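Side-chain contacts in B-type flagellar hook-associated protein 2 (Pseudomonas aeruginosa, PDB 5FHY), which caps the tip of the growing flagellar filament, promoting polymerization of flagellin there and keeping exported subunits from leaking away: residues G90-D93 with A94-A98; I109-S113 with G114-V118; A164-V167 with T168-A171. One frame throughout, in Å; residues are numbered along the deposited sequence.

Interaction 1 (G90-D93 with A94-A98); sequences GMRD and AINQA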
loop_
_atom_site.group_PDB
_atom_site.type_symbol
_atom_site.label_atom_id
_atom_site.label_comp_id
_atom_site.label_asym_id
_atom_site.label_seq_id
_atom_site.Cartn_x
_atom_site.Cartn_y
_atom_site.Cartn_z
ATOM N N GLY B 90 -64.406 -4.875 -0.364
ATOM C CA GLY B 90 -65.119 -4.078 -1.343
ATOM C C GLY B 90 -65.195 -2.633 -0.887
ATOM O O GLY B 90 -65.074 -1.707 -1.689
ATOM N N MET B 91 -65.405 -2.436 0.411
ATOM C CA MET B 91 -65.426 -1.093 0.971
ATOM C C MET B 91 -64.017 -0.510 1.009
ATOM O O MET B 91 -63.830 0.682 0.786
ATOM C CB MET B 91 -66.045 -1.088 2.372
ATOM C CG MET B 91 -67.441 -1.702 2.453
ATOM S SD MET B 91 -68.512 -1.253 1.072
ATOM C CE MET B 91 -68.610 0.514 1.277
ATOM N N ARG B 92 -63.034 -1.354 1.314
ATOM C CA ARG B 92 -61.630 -0.948 1.310
ATOM C C ARG B 92 -61.212 -0.362 -0.039
ATOM O O ARG B 92 -60.607 0.708 -0.100
ATOM C CB ARG B 92 -60.724 -2.133 1.657
ATOM C CG ARG B 92 -59.304 -1.996 1.125
ATOM C CD ARG B 92 -58.407 -3.144 1.564
ATOM N NE ARG B 92 -58.861 -4.441 1.068
ATOM C CZ ARG B 92 -58.480 -4.968 -0.091
ATOM N NH1 ARG B 92 -57.663 -4.300 -0.889
ATOM N NH2 ARG B 92 -58.937 -6.154 -0.461
ATOM N N ASP B 93 -61.550 -1.065 -1.119
ATOM C CA ASP B 93 -61.180 -0.630 -2.461
ATOM C C ASP B 93 -61.864 0.681 -2.826
ATOM O O ASP B 93 -61.269 1.540 -3.474
ATOM C CB ASP B 93 -61.535 -1.701 -3.497
ATOM C CG ASP B 93 -60.718 -2.967 -3.333
ATOM O OD1 ASP B 93 -59.595 -2.886 -2.794
ATOM O OD2 ASP B 93 -61.196 -4.042 -3.751
ATOM N N ALA B 94 -63.119 0.829 -2.408
ATOM C CA ALA B 94 -63.898 2.016 -2.740
ATOM C C ALA B 94 -63.313 3.234 -2.047
ATOM O O ALA B 94 -62.999 4.236 -2.687
ATOM C CB ALA B 94 -65.353 1.833 -2.350
ATOM N N ILE B 95 -63.171 3.123 -0.730
ATOM C CA ILE B 95 -62.656 4.203 0.102
ATOM C C ILE B 95 -61.264 4.635 -0.353
ATOM O O ILE B 95 -60.954 5.826 -0.379
ATOM C CB ILE B 95 -62.604 3.795 1.587
ATOM C CG1 ILE B 95 -64.009 3.520 2.117
ATOM C CG2 ILE B 95 -61.958 4.887 2.426
ATOM C CD1 ILE B 95 -64.026 3.104 3.578
ATOM N N ASN B 96 -60.430 3.664 -0.720
ATOM C CA ASN B 96 -59.072 3.956 -1.165
ATOM C C ASN B 96 -59.075 4.838 -2.407
ATOM O O ASN B 96 -58.157 5.631 -2.621
ATOM C CB ASN B 96 -58.311 2.662 -1.467
ATOM C CG ASN B 96 -57.843 1.950 -0.214
ATOM O OD1 ASN B 96 -57.520 2.579 0.793
ATOM N ND2 ASN B 96 -57.805 0.625 -0.273
ATOM N N GLN B 97 -60.105 4.678 -3.233
ATOM C CA GLN B 97 -60.242 5.476 -4.448
ATOM C C GLN B 97 -61.295 6.574 -4.291
ATOM O O GLN B 97 -61.385 7.477 -5.120
ATOM C CB GLN B 97 -60.536 4.585 -5.658
ATOM C CG GLN B 97 -59.431 3.555 -5.891
ATOM C CD GLN B 97 -59.317 3.105 -7.337
ATOM O OE1 GLN B 97 -59.268 3.928 -8.253
ATOM N NE2 GLN B 97 -59.246 1.796 -7.546
ATOM N N ALA B 98 -62.124 6.468 -3.257
ATOM C CA ALA B 98 -63.073 7.534 -2.943
ATOM C C ALA B 98 -62.399 8.599 -2.085
ATOM O O ALA B 98 -62.998 9.626 -1.768
ATOM C CB ALA B 98 -64.299 6.983 -2.230
#

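Interaction 2 (I109-S113 with G114-V118); sequences ITDNS and GSRLV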
loop_
_atom_site.group_PDB
_atom_site.type_symbol
_atom_site.label_atom_id
_atom_site.label_comp_id
_atom_site.label_asym_id
_atom_site.label_seq_id
_atom_site.Cartn_x
_atom_site.Cartn_y
_atom_site.Cartn_z
ATOM N N ILE B 109 -58.177 -4.998 9.376
ATOM C CA ILE B 109 -57.402 -5.562 10.469
ATOM C C ILE B 109 -58.184 -6.713 11.077
ATOM O O ILE B 109 -59.352 -6.564 11.431
ATOM C CB ILE B 109 -57.061 -4.518 11.560
ATOM C CG1 ILE B 109 -55.934 -3.602 11.086
ATOM C CG2 ILE B 109 -56.626 -5.200 12.851
ATOM C CD1 ILE B 109 -55.458 -2.624 12.148
ATOM N N THR B 110 -57.528 -7.864 11.184
ATOM C CA THR B 110 -58.177 -9.072 11.666
ATOM C C THR B 110 -57.708 -9.392 13.078
ATOM O O THR B 110 -56.556 -9.752 13.299
ATOM C CB THR B 110 -57.892 -10.276 10.742
ATOM O OG1 THR B 110 -58.156 -9.909 9.382
ATOM C CG2 THR B 110 -58.759 -11.467 11.120
ATOM N N ASP B 111 -58.617 -9.256 14.036
ATOM C CA ASP B 111 -58.301 -9.526 15.431
ATOM C C ASP B 111 -59.173 -10.664 15.953
ATOM O O ASP B 111 -59.727 -11.435 15.171
ATOM C CB ASP B 111 -58.475 -8.261 16.283
ATOM C CG ASP B 111 -59.902 -7.731 16.278
ATOM O OD1 ASP B 111 -60.621 -7.934 15.278
ATOM O OD2 ASP B 111 -60.303 -7.103 17.282
ATOM N N ASN B 112 -59.293 -10.778 17.270
ATOM C CA ASN B 112 -60.069 -11.870 17.851
ATOM C C ASN B 112 -61.565 -11.608 17.764
ATOM O O ASN B 112 -62.377 -12.479 18.074
ATOM C CB ASN B 112 -59.667 -12.108 19.307
ATOM C CG ASN B 112 -58.268 -12.666 19.436
ATOM O OD1 ASN B 112 -57.740 -13.273 18.505
ATOM N ND2 ASN B 112 -57.655 -12.458 20.593
ATOM N N SER B 113 -61.923 -10.400 17.336
ATOM C CA SER B 113 -63.324 -10.017 17.212
ATOM C C SER B 113 -63.817 -10.216 15.785
ATOM O O SER B 113 -65.021 -10.284 15.533
ATOM C CB SER B 113 -63.522 -8.555 17.624
ATOM O OG SER B 113 -63.095 -8.327 18.955
ATOM N N GLY B 114 -62.874 -10.293 14.852
ATOM C CA GLY B 114 -63.199 -10.428 13.446
ATOM C C GLY B 114 -62.305 -9.549 12.594
ATOM O O GLY B 114 -61.138 -9.329 12.917
ATOM N N SER B 115 -62.858 -9.058 11.492
ATOM C CA SER B 115 -62.158 -8.113 10.633
ATOM C C SER B 115 -62.905 -6.783 10.656
ATOM O O SER B 115 -64.121 -6.754 10.818
ATOM C CB SER B 115 -62.039 -8.645 9.203
ATOM O OG SER B 115 -61.278 -9.838 9.153
ATOM N N ARG B 116 -62.180 -5.682 10.506
ATOM C CA ARG B 116 -62.792 -4.360 10.573
ATOM C C ARG B 116 -62.089 -3.396 9.636
ATOM O O ARG B 116 -60.945 -3.621 9.239
ATOM C CB ARG B 116 -62.746 -3.816 12.004
ATOM C CG ARG B 116 -61.379 -3.288 12.431
ATOM C CD ARG B 116 -61.411 -2.817 13.876
ATOM N NE ARG B 116 -61.452 -3.957 14.785
ATOM C CZ ARG B 116 -61.943 -3.920 16.017
ATOM N NH1 ARG B 116 -62.448 -2.793 16.503
ATOM N NH2 ARG B 116 -61.934 -5.017 16.761
ATOM N N LEU B 117 -62.769 -2.311 9.287
ATOM C CA LEU B 117 -62.162 -1.307 8.425
ATOM C C LEU B 117 -61.366 -0.322 9.266
ATOM O O LEU B 117 -61.839 0.144 10.300
ATOM C CB LEU B 117 -63.227 -0.576 7.607
ATOM C CG LEU B 117 -63.873 -1.367 6.468
ATOM C CD1 LEU B 117 -65.194 -0.735 6.051
ATOM C CD2 LEU B 117 -62.923 -1.485 5.286
ATOM N N VAL B 118 -60.151 -0.016 8.822
ATOM C CA VAL B 118 -59.299 0.938 9.519
ATOM C C VAL B 118 -58.987 2.078 8.558
ATOM O O VAL B 118 -58.398 1.867 7.496
ATOM C CB VAL B 118 -57.995 0.282 10.032
ATOM C CG1 VAL B 118 -57.047 1.336 10.605
ATOM C CG2 VAL B 118 -58.309 -0.779 11.081
#

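Interaction 3 (A164-V167 with T168-A171); sequences AGYV and TKAA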
loop_
_atom_site.group_PDB
_atom_site.type_symbol
_atom_site.label_atom_id
_atom_site.label_comp_id
_atom_site.label_asym_id
_atom_site.label_seq_id
_atom_site.Cartn_x
_atom_site.Cartn_y
_atom_site.Cartn_z
ATOM N N ALA B 164 -66.049 0.068 18.022
ATOM C CA ALA B 164 -65.246 1.019 17.272
ATOM C C ALA B 164 -64.564 2.002 18.208
ATOM O O ALA B 164 -64.899 2.085 19.389
ATOM C CB ALA B 164 -66.106 1.756 16.255
ATOM N N GLY B 165 -63.595 2.736 17.674
ATOM C CA GLY B 165 -62.849 3.704 18.454
ATOM C C GLY B 165 -61.735 4.329 17.641
ATOM O O GLY B 165 -61.290 3.753 16.650
ATOM N N TYR B 166 -61.268 5.503 18.056
ATOM C CA TYR B 166 -60.193 6.166 17.326
ATOM C C TYR B 166 -58.840 5.637 17.793
ATOM O O TYR B 166 -58.686 5.225 18.940
ATOM C CB TYR B 166 -60.272 7.696 17.479
ATOM C CG TYR B 166 -60.062 8.221 18.885
ATOM C CD1 TYR B 166 -58.783 8.349 19.421
ATOM C CD2 TYR B 166 -61.142 8.633 19.660
ATOM C CE1 TYR B 166 -58.589 8.823 20.706
ATOM C CE2 TYR B 166 -60.958 9.123 20.946
ATOM C CZ TYR B 166 -59.677 9.219 21.460
ATOM O OH TYR B 166 -59.487 9.704 22.735
ATOM N N VAL B 167 -57.863 5.649 16.891
ATOM C CA VAL B 167 -56.497 5.264 17.225
ATOM C C VAL B 167 -55.683 6.514 17.551
ATOM O O VAL B 167 -54.952 6.556 18.540
ATOM C CB VAL B 167 -55.828 4.481 16.076
ATOM C CG1 VAL B 167 -54.362 4.200 16.396
ATOM C CG2 VAL B 167 -56.576 3.182 15.813
ATOM N N THR B 168 -55.815 7.533 16.710
ATOM C CA THR B 168 -55.214 8.833 16.978
ATOM C C THR B 168 -56.242 9.933 16.766
ATOM O O THR B 168 -57.076 9.843 15.862
ATOM C CB THR B 168 -54.003 9.110 16.069
ATOM O OG1 THR B 168 -54.446 9.234 14.713
ATOM C CG2 THR B 168 -52.982 7.986 16.156
ATOM N N LYS B 169 -56.180 10.972 17.591
ATOM C CA LYS B 169 -57.041 12.133 17.398
ATOM C C LYS B 169 -56.324 13.156 16.547
ATOM O O LYS B 169 -55.152 13.438 16.782
ATOM C CB LYS B 169 -57.422 12.775 18.735
ATOM C CG LYS B 169 -58.317 11.938 19.622
ATOM C CD LYS B 169 -59.779 12.014 19.216
ATOM C CE LYS B 169 -60.399 13.347 19.605
ATOM N NZ LYS B 169 -61.886 13.294 19.557
ATOM N N ALA B 170 -57.019 13.722 15.567
ATOM C CA ALA B 170 -56.456 14.837 14.825
ATOM C C ALA B 170 -56.393 16.033 15.768
ATOM O O ALA B 170 -57.355 16.327 16.475
ATOM C CB ALA B 170 -57.284 15.151 13.589
ATOM N N ALA B 171 -55.260 16.721 15.781
ATOM C CA ALA B 171 -55.068 17.809 16.728
ATOM C C ALA B 171 -53.924 18.722 16.313
ATOM O O ALA B 171 -53.047 18.327 15.543
ATOM C CB ALA B 171 -54.811 17.251 18.121
#

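Interaction 1 (G90-D93 with A94-A98)
The carboxamide of N96 comes alongside R92 CG one helical turn back, while the guanidinium of R92, further out, is turned 55° to the amide plane. The atom that does the touching is N96 ND2. It lies 2.8 Å from R92 O, too badly angled for a hydrogen bond, and 3.3 Å from R92 CG, so the amide rests on the backbone carbonyl and aliphatic base of the arginine and not on its charged head. One face of the guanidinium is occupied by D93 CG, displaced toward the rim of the group. D93 OD1 and R92 NH1 form a salt bridge of 3.1 Å, but the oxygen sits well out of the guanidinium plane and no N-H points at it, which leaves a purely electrostatic attraction. In the second subunit D194 pairs with R92 NE, so that two carboxylates share this one cation, and V32 packs against N96. The amide oxygen OD1 of N96 accepts the backbone N-H of A106, linking the helix to strand 104-111.

Behind these polar groups runs the i to i+4 ladder of an amphipathic helix laid against strands 65-71, 74-81, 104-111 and 114-121. I95 N gives M91 O a nearly straight bond of 2.9 Å, with an N-H...O angle of 172°, and N96 N gives R92 O one of 3.0 Å. The last rung, from Q97 N to D93 O, is weak. I95 CG1 stands anti to its own carbonyl carbon (chi1 -63°), folding back along the helix until it rests 3.1 Å from M91 O. A94 CB keeps 3.6 Å from G90 O. M91 and I95 form the buried stripe: M91 packs on L67, I79 and V81, while I95 covers I69, V104 and A106.

Interaction 2 (I109-S113 with G114-V118)
Within the Flagellin hook IN motif of this FliD fragment, the beta hairpin of strands 104-111 and 114-121 reverses direction through N112 and S113, and its paired residues carry this contact. I109 and R116 form a hydrogen-bonded antiparallel pair: I109 N to R116 O measures 3.1 Å, and R116 N to I109 O the same. Next to it, the non-hydrogen-bonded pair T110 and S115 joins its hydroxyls, OG1 to OG, at 3.1 Å; T110 OG1 is also bonded to D191 O of the second subunit. On the other face I109 CD1 rests 3.6 Å from V118 CG2.

D111 CG sits between its backbone N and carbonyl carbon (chi1 61°), which swings the carboxylate across toward R116. OD2 reaches the edge of the guanidinium at NH2, 2.7 Å away, in a salt bridge whose bent N-H makes only a weak hydrogen bond; the two planes are 69° apart. NH2 has a second acceptor in G161 O, whereas buried NE has no partner. Closer to the turn, D111 N donates to G114 O at 2.8 Å, and D111 OD1 weakly accepts S113 N, consistent with a weakly bonded Asx turn in the two-residue loop of a beta hairpin.

Interaction 3 (A164-V167 with T168-A171)
K169 lies over one face of the Y166 ring, and this overlap is the tightly packed part of the contact. K169 CD stands 3.4 Å from the ring centroid, only 6° off the normal, a CH-pi contact almost exactly over the middle. K169 CG is set beside it above the rim, 3.3 Å from Y166 CE1. Two bends bring the methylenes there: with chi2 at -81° and chi3 at -74°, the lysine curls over the ring instead of running straight out from the backbone. The tyrosine contributes by turning its CG between its own backbone N and carbonyl carbon, which sets the ring beside the chain leading to K169.

The other half is looser. V167 CG1 and T168 CG2 come no nearer than 4.0 Å, a marginal touch between neighbours, and T168 CG2 lies 3.4 Å from V167 O. What fixes these two residues comes from elsewhere: both face K48 in a classic beta bulge, where the chain turns a corner at V167. T168 OG1 is bonded to S46 O, and V167 packs on L158 and on D178 of the second subunit. Y166 in turn touches K157.

K169 is exposed, and its end rises over the rim on the same face, with NZ 4.5 Å from Y166 CE2, its nearest ring atom. The methylenes thus cover the middle of the aromatic face while the ammonium extends past them. This division is consistent with a largely dispersive attraction, to which the nearby ammonium may add, probably by withdrawing electrons from the chain and making the C-H groups over the ring slightly positive. The aliphatic part of the lysine can in this way cover one face of the tyrosine while its charge stays at the surface.

Interactions 1 and 2 are two layers of one packed unit within the Flagellin hook IN motif: their centres lie about 17 Å apart, yet they meet where M91 CB of the helix comes within 3.8 Å of L117 CD1 on the hairpin. The nearest atoms of interactions 1 and 3 are about 13 Å apart. Those of interactions 2 and 3 are about 5 Å apart, and strand 48-50 mediates there, since K48 touches V118 as well as V167 and T168. Sodium is bound nearby, one site including S159 and A163; the R116 side chain is about 4 Å, and that of Y166 about 8 Å, from a sodium ion. All three contacts also reach the second subunit.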